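Local coordinates for hypothetical protein (Bacteroides caccae, PDB 4M8R) that is of unknown function but is built from an Ig-like N-terminal domain followed by a WD40-like domain of the beta-propeller class, at residues A[299-304]-A[331-336]; A[341-346]-A[367-372]. All coordinates share one frame; numbering follows the deposited sequence.

Overall arrangement
Both contacts lie in the WD40-like part of the chain and follow one another in series, neither nesting nor crossing. Contact 1 (299-304 with 331-336) closes the loop from 304 to 331, pairing the start of strand 303-310 with the end of strand 325-333, the first two strands of a four-stranded antiparallel sheet. The chain then turns into strand 340-348, the third strand, passes through 355-364, and returns at 367-372, where contact 2 with 341-346 closes the loop from 346 to 367. Contact 1 thus works within one sheet, whereas contact 2 joins it to the sheet that begins with strand 368-373. The two meet where Tyr-332 packs against Ser-341 and Lys-368, their centres about 10 Å apart.

Contact 1: A[299-304]-A[331-336]; sequences IEADAI and IYYSSG
The start of strand 303-310 runs antiparallel to the end of strand 325-333, with Ala-303 and Tyr-332 as a hydrogen-bonded pair and Ile-304 and Ile-331 as the non-hydrogen-bonded pair next to it. A classic beta bulge opens this pairing: Asp-302 and Ala-303 both face Tyr-332, at the edge of a four-stranded sheet consistent with a beta-propeller blade. Tyr-332 O therefore accepts two amides. Asp-302 N arrives nearly in line with the carbonyl bond at 2.9 Å, while Ala-303 N, at 3.3 Å from Tyr-332 O, is tilted out of the carbonyl plane. In return, Tyr-332 N donates to Ala-303 O.

Beyond the bulge, the Asp-302 carboxylate takes over from the backbone pairing. Its CG stands anti to the carbonyl carbon and beside the backbone N (chi1 -64°), and OD2 receives Ser-334 N through its anti lone pair at 2.8 Å in an almost straight bond (170°). Ser-334 OG adds a weak bond to the same oxygen, so the first residue after the strand is held through its backbone amide and, weakly, its hydroxyl. OD1 is engaged in turn by a salt bridge to Lys-281, from the loop before strand 282-288.

On one face of the sheet the Ala-303 methyl lies beside Tyr-332 CB, and Asp-302 CB approaches Tyr-332 CD2. On the other, Ile-331 CG2 meets Ala-301 CB at 3.8 Å, and Leu-357 of strand 355-364 packs against both Ile-331 and Ile-299. The Tyr-333 side chain extends to the loop at 299-301, crossing that of Ile-299 at about a right angle. Ala-301 CB sits over one face of the Tyr-333 ring in a CH-pi contact, offset toward the rim, while Glu-300 O lies near the ring plane at the edge, 3.5 Å from Tyr-333 CE1.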
ATOM      1  N   ILE A 299      -8.611  43.059   1.246  1.00102.78           N
ATOM      2  CA  ILE A 299      -8.262  42.848  -0.160  1.00 99.59           C
ATOM      3  C   ILE A 299      -9.489  42.981  -1.064  1.00 95.79           C
ATOM      4  O   ILE A 299     -10.487  42.276  -0.887  1.00 91.87           O
ATOM      5  CB  ILE A 299      -7.614  41.461  -0.382  1.00 98.88           C
ATOM      6  CG1 ILE A 299      -6.261  41.374   0.342  1.00100.12           C
ATOM      7  CG2 ILE A 299      -7.431  41.179  -1.871  1.00 97.48           C
ATOM      8  CD1 ILE A 299      -6.343  40.836   1.755  1.00101.32           C
ATOM      9  N   GLU A 300      -9.398  43.896  -2.026  1.00 94.47           N
ATOM     10  CA  GLU A 300     -10.395  44.040  -3.083  1.00 94.33           C
ATOM     11  C   GLU A 300      -9.642  44.273  -4.395  1.00 92.39           C
ATOM     12  O   GLU A 300      -9.091  45.353  -4.620  1.00 94.29           O
ATOM     13  CB  GLU A 300     -11.353  45.194  -2.776  1.00100.29           C
ATOM     14  CG  GLU A 300     -12.583  45.237  -3.673  1.00104.03           C
ATOM     15  CD  GLU A 300     -13.692  46.119  -3.117  1.00109.28           C
ATOM     16  OE1 GLU A 300     -13.471  47.341  -2.970  1.00110.10           O
ATOM     17  OE2 GLU A 300     -14.791  45.590  -2.840  1.00109.29           O
ATOM     18  N   ALA A 301      -9.615  43.250  -5.248  1.00 87.16           N
ATOM     19  CA  ALA A 301      -8.755  43.241  -6.433  1.00 85.73           C
ATOM     20  C   ALA A 301      -9.549  43.052  -7.726  1.00 84.86           C
ATOM     21  O   ALA A 301     -10.767  42.884  -7.701  1.00 85.31           O
ATOM     22  CB  ALA A 301      -7.710  42.145  -6.295  1.00 83.39           C
ATOM     23  N   ASP A 302      -8.843  43.083  -8.854  1.00 84.63           N
ATOM     24  CA  ASP A 302      -9.473  42.971 -10.172  1.00 84.30           C
ATOM     25  C   ASP A 302      -9.622  41.530 -10.648  1.00 81.68           C
ATOM     26  O   ASP A 302     -10.375  41.267 -11.581  1.00 81.75           O
ATOM     27  CB  ASP A 302      -8.692  43.794 -11.196  1.00 85.78           C
ATOM     28  CG  ASP A 302      -8.720  45.276 -10.882  1.00 87.89           C
ATOM     29  OD1 ASP A 302      -9.816  45.794 -10.593  1.00 87.79           O
ATOM     30  OD2 ASP A 302      -7.651  45.919 -10.924  1.00 89.83           O
ATOM     31  N   ALA A 303      -8.892  40.610 -10.021  1.00 80.77           N
ATOM     32  CA  ALA A 303      -9.125  39.172 -10.200  1.00 77.03           C
ATOM     33  C   ALA A 303      -8.454  38.396  -9.074  1.00 75.96           C
ATOM     34  O   ALA A 303      -7.367  38.763  -8.614  1.00 77.96           O
ATOM     35  CB  ALA A 303      -8.613  38.692 -11.550  1.00 76.12           C
ATOM     36  N   ILE A 304      -9.123  37.342  -8.612  1.00 72.78           N
ATOM     37  CA  ILE A 304      -8.587  36.481  -7.567  1.00 70.56           C
ATOM     38  C   ILE A 304      -8.905  35.032  -7.905  1.00 68.45           C
ATOM     39  O   ILE A 304     -10.068  34.679  -8.112  1.00 68.25           O
ATOM     40  CB  ILE A 304      -9.166  36.814  -6.180  1.00 70.91           C
ATOM     41  CG1 ILE A 304      -8.851  38.266  -5.802  1.00 74.51           C
ATOM     42  CG2 ILE A 304      -8.596  35.872  -5.122  1.00 68.77           C
ATOM     43  CD1 ILE A 304      -9.437  38.697  -4.476  1.00 75.70           C
ATOM     44  N   ILE A 331      -3.521  37.079  -6.889  1.00 64.01           N
ATOM     45  CA  ILE A 331      -4.200  38.369  -6.789  1.00 68.46           C
ATOM     46  C   ILE A 331      -3.726  39.299  -7.903  1.00 69.77           C
ATOM     47  O   ILE A 331      -2.528  39.553  -8.029  1.00 69.72           O
ATOM     48  CB  ILE A 331      -3.950  39.013  -5.409  1.00 72.28           C
ATOM     49  CG1 ILE A 331      -4.637  38.174  -4.329  1.00 72.05           C
ATOM     50  CG2 ILE A 331      -4.474  40.444  -5.371  1.00 75.94           C
ATOM     51  CD1 ILE A 331      -4.151  38.460  -2.928  1.00 75.83           C
ATOM     52  N   TYR A 332      -4.672  39.808  -8.695  1.00 70.43           N
ATOM     53  CA  TYR A 332      -4.360  40.642  -9.858  1.00 72.43           C
ATOM     54  C   TYR A 332      -4.944  42.045  -9.742  1.00 77.22           C
ATOM     55  O   TYR A 332      -6.120  42.207  -9.429  1.00 77.50           O
ATOM     56  CB  TYR A 332      -4.880  39.980 -11.140  1.00 70.41           C
ATOM     57  CG  TYR A 332      -4.846  40.885 -12.357  1.00 72.37           C
ATOM     58  CD1 TYR A 332      -3.672  41.068 -13.079  1.00 72.68           C
ATOM     59  CD2 TYR A 332      -5.988  41.557 -12.782  1.00 75.00           C
ATOM     60  CE1 TYR A 332      -3.633  41.895 -14.189  1.00 75.73           C
ATOM     61  CE2 TYR A 332      -5.962  42.387 -13.890  1.00 78.24           C
ATOM     62  CZ  TYR A 332      -4.783  42.555 -14.590  1.00 78.78           C
ATOM     63  OH  TYR A 332      -4.758  43.385 -15.691  1.00 81.88           O
ATOM     64  N   TYR A 333      -4.111  43.050 -10.008  1.00 81.33           N
ATOM     65  CA  TYR A 333      -4.548  44.441 -10.103  1.00 88.15           C
ATOM     66  C   TYR A 333      -4.201  44.962 -11.495  1.00 91.00           C
ATOM     67  O   TYR A 333      -3.095  44.725 -11.986  1.00 91.19           O
ATOM     68  CB  TYR A 333      -3.851  45.307  -9.049  1.00 91.88           C
ATOM     69  CG  TYR A 333      -4.228  44.985  -7.613  1.00 91.57           C
ATOM     70  CD1 TYR A 333      -5.389  45.502  -7.044  1.00 93.58           C
ATOM     71  CD2 TYR A 333      -3.414  44.173  -6.821  1.00 88.85           C
ATOM     72  CE1 TYR A 333      -5.734  45.216  -5.730  1.00 93.80           C
ATOM     73  CE2 TYR A 333      -3.749  43.883  -5.506  1.00 88.58           C
ATOM     74  CZ  TYR A 333      -4.908  44.405  -4.964  1.00 91.27           C
ATOM     75  OH  TYR A 333      -5.246  44.119  -3.655  1.00 91.31           O
ATOM     76  N   SER A 334      -5.133  45.678 -12.123  1.00 94.02           N
ATOM     77  CA  SER A 334      -4.919  46.197 -13.478  1.00 96.00           C
ATOM     78  C   SER A 334      -3.979  47.408 -13.523  1.00100.41           C
ATOM     79  O   SER A 334      -3.401  47.697 -14.567  1.00101.65           O
ATOM     80  CB  SER A 334      -6.251  46.556 -14.148  1.00 96.68           C
ATOM     81  OG  SER A 334      -7.244  45.589 -13.871  1.00 91.79           O
ATOM     82  N   SER A 335      -3.818  48.104 -12.398  1.00103.33           N
ATOM     83  CA  SER A 335      -2.981  49.306 -12.346  1.00109.29           C
ATOM     84  C   SER A 335      -2.352  49.522 -10.968  1.00111.74           C
ATOM     85  O   SER A 335      -2.591  48.745 -10.037  1.00109.09           O
ATOM     86  CB  SER A 335      -3.821  50.522 -12.733  1.00114.45           C
ATOM     87  OG  SER A 335      -4.990  50.585 -11.944  1.00114.94           O
ATOM     88  N   GLY A 336      -1.533  50.567 -10.853  1.00117.10           N
ATOM     89  CA  GLY A 336      -0.961  50.974  -9.571  1.00121.38           C
ATOM     90  C   GLY A 336       0.349  50.290  -9.219  1.00123.02           C
ATOM     91  O   GLY A 336       0.975  49.642 -10.061  1.00122.77           O
TER

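Contact 2: A[341-346]-A[367-372]; sequences SSFRLL and KKVVSI. With EDO (1,2-ethanediol), chain H.
Ser-341 meets the backbone of Lys-367 and Val-369 through its hydroxyl, which both gives and receives a hydrogen bond. Ser-341 OG donates to Lys-367 O at 2.8 Å, coming in 25° out of the carbonyl plane, and accepts from Val-369 N at 3.1 Å. The oxygen stands beside its own backbone N, anti to the carbonyl carbon (chi1 -59°), and from there spans the two peptide groups that flank Lys-368. One buried side chain thus satisfies a carbonyl and an amide at the start of strand 368-373. The main chain of Ser-341 is paired within its own sheet, with Leu-364.

Strands 341-346 and 368-372 do not pair as neighbours in a sheet; their directions differ by 66° and their axes approach to 7.4 Å. Here strand 340-348, third in its four-stranded sheet, packs against strand 368-373, first in the next, consistent with consecutive blades of a beta-propeller.

Beside the polar bridge the interface is apolar. Val-369 CG2, anti to the carbonyl carbon, lies against Ser-341 CB and 3.6 Å from Phe-343 CZ, so this one methyl touches both side chains; it approaches the phenyl group obliquely. Farther along, Ile-372 CD1 reaches Phe-343 CE2 at 4.0 Å, the two side chains sliding past each other in opposite directions. The ring of Trp-405 also meets that of Phe-343, while Ile-305 of strand 303-310 touches both Val-369 and Ile-372.

At the far end of the segment, Ile-372 O accepts a weak bond from O1 of a 1,2-ethanediol molecule, probably from the crystallisation liquor, which is also hydrogen-bonded to Tyr-308 N.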
ATOM      1  N   SER A 341      -0.101  40.291 -11.774  1.00 76.00           N
ATOM      2  CA  SER A 341      -0.533  39.109 -11.037  1.00 71.41           C
ATOM      3  C   SER A 341       0.459  38.719  -9.940  1.00 71.36           C
ATOM      4  O   SER A 341       1.622  38.434 -10.226  1.00 71.46           O
ATOM      5  CB  SER A 341      -0.696  37.942 -12.013  1.00 68.45           C
ATOM      6  OG  SER A 341      -1.646  38.251 -13.018  1.00 67.97           O
ATOM      7  N   SER A 342      -0.012  38.690  -8.692  1.00 71.78           N
ATOM      8  CA  SER A 342       0.799  38.265  -7.544  1.00 71.74           C
ATOM      9  C   SER A 342       0.318  36.928  -6.990  1.00 68.32           C
ATOM     10  O   SER A 342      -0.882  36.713  -6.825  1.00 68.85           O
ATOM     11  CB  SER A 342       0.741  39.311  -6.432  1.00 74.86           C
ATOM     12  OG  SER A 342       1.439  40.479  -6.813  1.00 78.33           O
ATOM     13  N   PHE A 343       1.260  36.040  -6.689  1.00 66.66           N
ATOM     14  CA  PHE A 343       0.946  34.747  -6.087  1.00 64.24           C
ATOM     15  C   PHE A 343       1.398  34.750  -4.632  1.00 65.86           C
ATOM     16  O   PHE A 343       2.591  34.862  -4.345  1.00 66.30           O
ATOM     17  CB  PHE A 343       1.637  33.622  -6.850  1.00 61.00           C
ATOM     18  CG  PHE A 343       1.200  33.505  -8.283  1.00 59.56           C
ATOM     19  CD1 PHE A 343       1.720  34.351  -9.250  1.00 61.88           C
ATOM     20  CD2 PHE A 343       0.268  32.549  -8.666  1.00 57.61           C
ATOM     21  CE1 PHE A 343       1.319  34.249 -10.572  1.00 60.58           C
ATOM     22  CE2 PHE A 343      -0.138  32.441  -9.985  1.00 56.93           C
ATOM     23  CZ  PHE A 343       0.391  33.292 -10.940  1.00 58.29           C
ATOM     24  N   ARG A 344       0.432  34.631  -3.723  1.00 65.99           N
ATOM     25  CA  ARG A 344       0.676  34.767  -2.292  1.00 68.72           C
ATOM     26  C   ARG A 344       0.053  33.602  -1.526  1.00 66.80           C
ATOM     27  O   ARG A 344      -1.142  33.317  -1.677  1.00 65.71           O
ATOM     28  CB  ARG A 344       0.090  36.093  -1.808  1.00 72.63           C
ATOM     29  CG  ARG A 344       0.727  37.306  -2.481  1.00 76.07           C
ATOM     30  CD  ARG A 344      -0.023  38.597  -2.212  1.00 80.04           C
ATOM     31  NE  ARG A 344       0.218  39.026  -0.819  1.00 82.55           N
ATOM     32  CZ  ARG A 344      -0.310  40.100  -0.244  1.00 86.30           C
ATOM     33  NH1 ARG A 344      -1.162  40.877  -0.907  1.00 87.51           N
ATOM     34  NH2 ARG A 344       0.003  40.384   1.018  1.00 90.09           N
ATOM     35  N   LEU A 345       0.861  32.921  -0.717  1.00 66.62           N
ATOM     36  CA  LEU A 345       0.369  31.804   0.082  1.00 65.75           C
ATOM     37  C   LEU A 345      -0.489  32.301   1.230  1.00 68.41           C
ATOM     38  O   LEU A 345      -0.275  33.394   1.745  1.00 71.01           O
ATOM     39  CB  LEU A 345       1.525  30.975   0.647  1.00 66.01           C
ATOM     40  CG  LEU A 345       2.438  30.250  -0.343  1.00 63.56           C
ATOM     41  CD1 LEU A 345       3.415  29.370   0.419  1.00 64.80           C
ATOM     42  CD2 LEU A 345       1.645  29.410  -1.334  1.00 60.45           C
ATOM     43  N   LEU A 346      -1.482  31.497   1.601  1.00 69.10           N
ATOM     44  CA  LEU A 346      -2.256  31.727   2.809  1.00 72.71           C
ATOM     45  C   LEU A 346      -1.729  30.773   3.870  1.00 74.39           C
ATOM     46  O   LEU A 346      -1.854  29.554   3.731  1.00 71.52           O
ATOM     47  CB  LEU A 346      -3.746  31.489   2.551  1.00 71.23           C
ATOM     48  CG  LEU A 346      -4.690  31.861   3.696  1.00 74.84           C
ATOM     49  CD1 LEU A 346      -4.605  33.346   4.007  1.00 77.58           C
ATOM     50  CD2 LEU A 346      -6.117  31.467   3.351  1.00 73.90           C
ATOM     51  N   LYS A 367       0.933  41.398 -16.747  1.00 99.75           N
ATOM     52  CA  LYS A 367       0.392  40.111 -17.209  1.00 93.74           C
ATOM     53  C   LYS A 367      -0.771  39.703 -16.321  1.00 86.99           C
ATOM     54  O   LYS A 367      -0.680  39.795 -15.098  1.00 84.57           O
ATOM     55  CB  LYS A 367       1.464  39.018 -17.204  1.00 94.39           C
ATOM     56  CG  LYS A 367       2.582  39.287 -18.198  1.00101.85           C
ATOM     57  CD  LYS A 367       3.454  38.073 -18.463  1.00104.14           C
ATOM     58  CE  LYS A 367       4.600  38.455 -19.392  1.00108.37           C
ATOM     59  NZ  LYS A 367       5.399  37.284 -19.843  1.00108.67           N
ATOM     60  N   LYS A 368      -1.861  39.263 -16.943  1.00 84.21           N
ATOM     61  CA  LYS A 368      -3.070  38.873 -16.222  1.00 80.82           C
ATOM     62  C   LYS A 368      -3.292  37.363 -16.288  1.00 75.40           C
ATOM     63  O   LYS A 368      -3.452  36.798 -17.372  1.00 75.52           O
ATOM     64  CB  LYS A 368      -4.288  39.597 -16.803  1.00 84.12           C
ATOM     65  CG  LYS A 368      -5.566  39.379 -16.004  1.00 84.56           C
ATOM     66  CD  LYS A 368      -6.746  40.136 -16.587  1.00 87.59           C
ATOM     67  CE  LYS A 368      -8.022  39.820 -15.825  1.00 86.83           C
ATOM     68  NZ  LYS A 368      -9.233  40.339 -16.511  1.00 90.39           N
ATOM     69  N   VAL A 369      -3.303  36.717 -15.123  1.00 70.56           N
ATOM     70  CA  VAL A 369      -3.573  35.285 -15.032  1.00 63.91           C
ATOM     71  C   VAL A 369      -5.066  35.052 -15.201  1.00 62.27           C
ATOM     72  O   VAL A 369      -5.860  35.667 -14.500  1.00 62.50           O
ATOM     73  CB  VAL A 369      -3.148  34.711 -13.665  1.00 62.53           C
ATOM     74  CG1 VAL A 369      -3.550  33.243 -13.548  1.00 59.67           C
ATOM     75  CG2 VAL A 369      -1.649  34.865 -13.453  1.00 63.17           C
ATOM     76  N   VAL A 370      -5.438  34.169 -16.125  1.00 61.68           N
ATOM     77  CA  VAL A 370      -6.854  33.846 -16.377  1.00 62.26           C
ATOM     78  C   VAL A 370      -7.232  32.391 -16.089  1.00 58.60           C
ATOM     79  O   VAL A 370      -8.417  32.058 -16.045  1.00 57.48           O
ATOM     80  CB  VAL A 370      -7.275  34.182 -17.824  1.00 65.49           C
ATOM     81  CG1 VAL A 370      -7.342  35.691 -18.011  1.00 68.51           C
ATOM     82  CG2 VAL A 370      -6.335  33.535 -18.836  1.00 65.36           C
ATOM     83  N   SER A 371      -6.235  31.531 -15.907  1.00 56.06           N
ATOM     84  CA  SER A 371      -6.478  30.158 -15.513  1.00 53.80           C
ATOM     85  C   SER A 371      -5.267  29.606 -14.776  1.00 52.75           C
ATOM     86  O   SER A 371      -4.127  29.959 -15.088  1.00 51.66           O
ATOM     87  CB  SER A 371      -6.776  29.299 -16.740  1.00 55.29           C
ATOM     88  OG  SER A 371      -7.371  28.068 -16.371  1.00 56.27           O
ATOM     89  N   ILE A 372      -5.530  28.758 -13.782  1.00 51.21           N
ATOM     90  CA  ILE A 372      -4.490  28.015 -13.071  1.00 48.53           C
ATOM     91  C   ILE A 372      -4.938  26.564 -12.961  1.00 45.17           C
ATOM     92  O   ILE A 372      -6.106  26.288 -12.698  1.00 42.85           O
ATOM     93  CB  ILE A 372      -4.247  28.572 -11.648  1.00 49.35           C
ATOM     94  CG1 ILE A 372      -3.963  30.075 -11.693  1.00 50.95           C
ATOM     95  CG2 ILE A 372      -3.089  27.840 -10.977  1.00 49.06           C
ATOM     96  CD1 ILE A 372      -3.675  30.686 -10.340  1.00 52.11           C
TER
HETATM   97  C1  EDO H 506      -6.409  25.984  -8.799  1.00 51.08           C
HETATM   98  O1  EDO H 506      -7.480  25.663  -9.691  1.00 56.80           O
HETATM   99  C2  EDO H 506      -5.364  24.882  -8.887  1.00 54.48           C
HETATM  100  O2  EDO H 506      -4.205  25.194  -8.101  1.00 55.18           O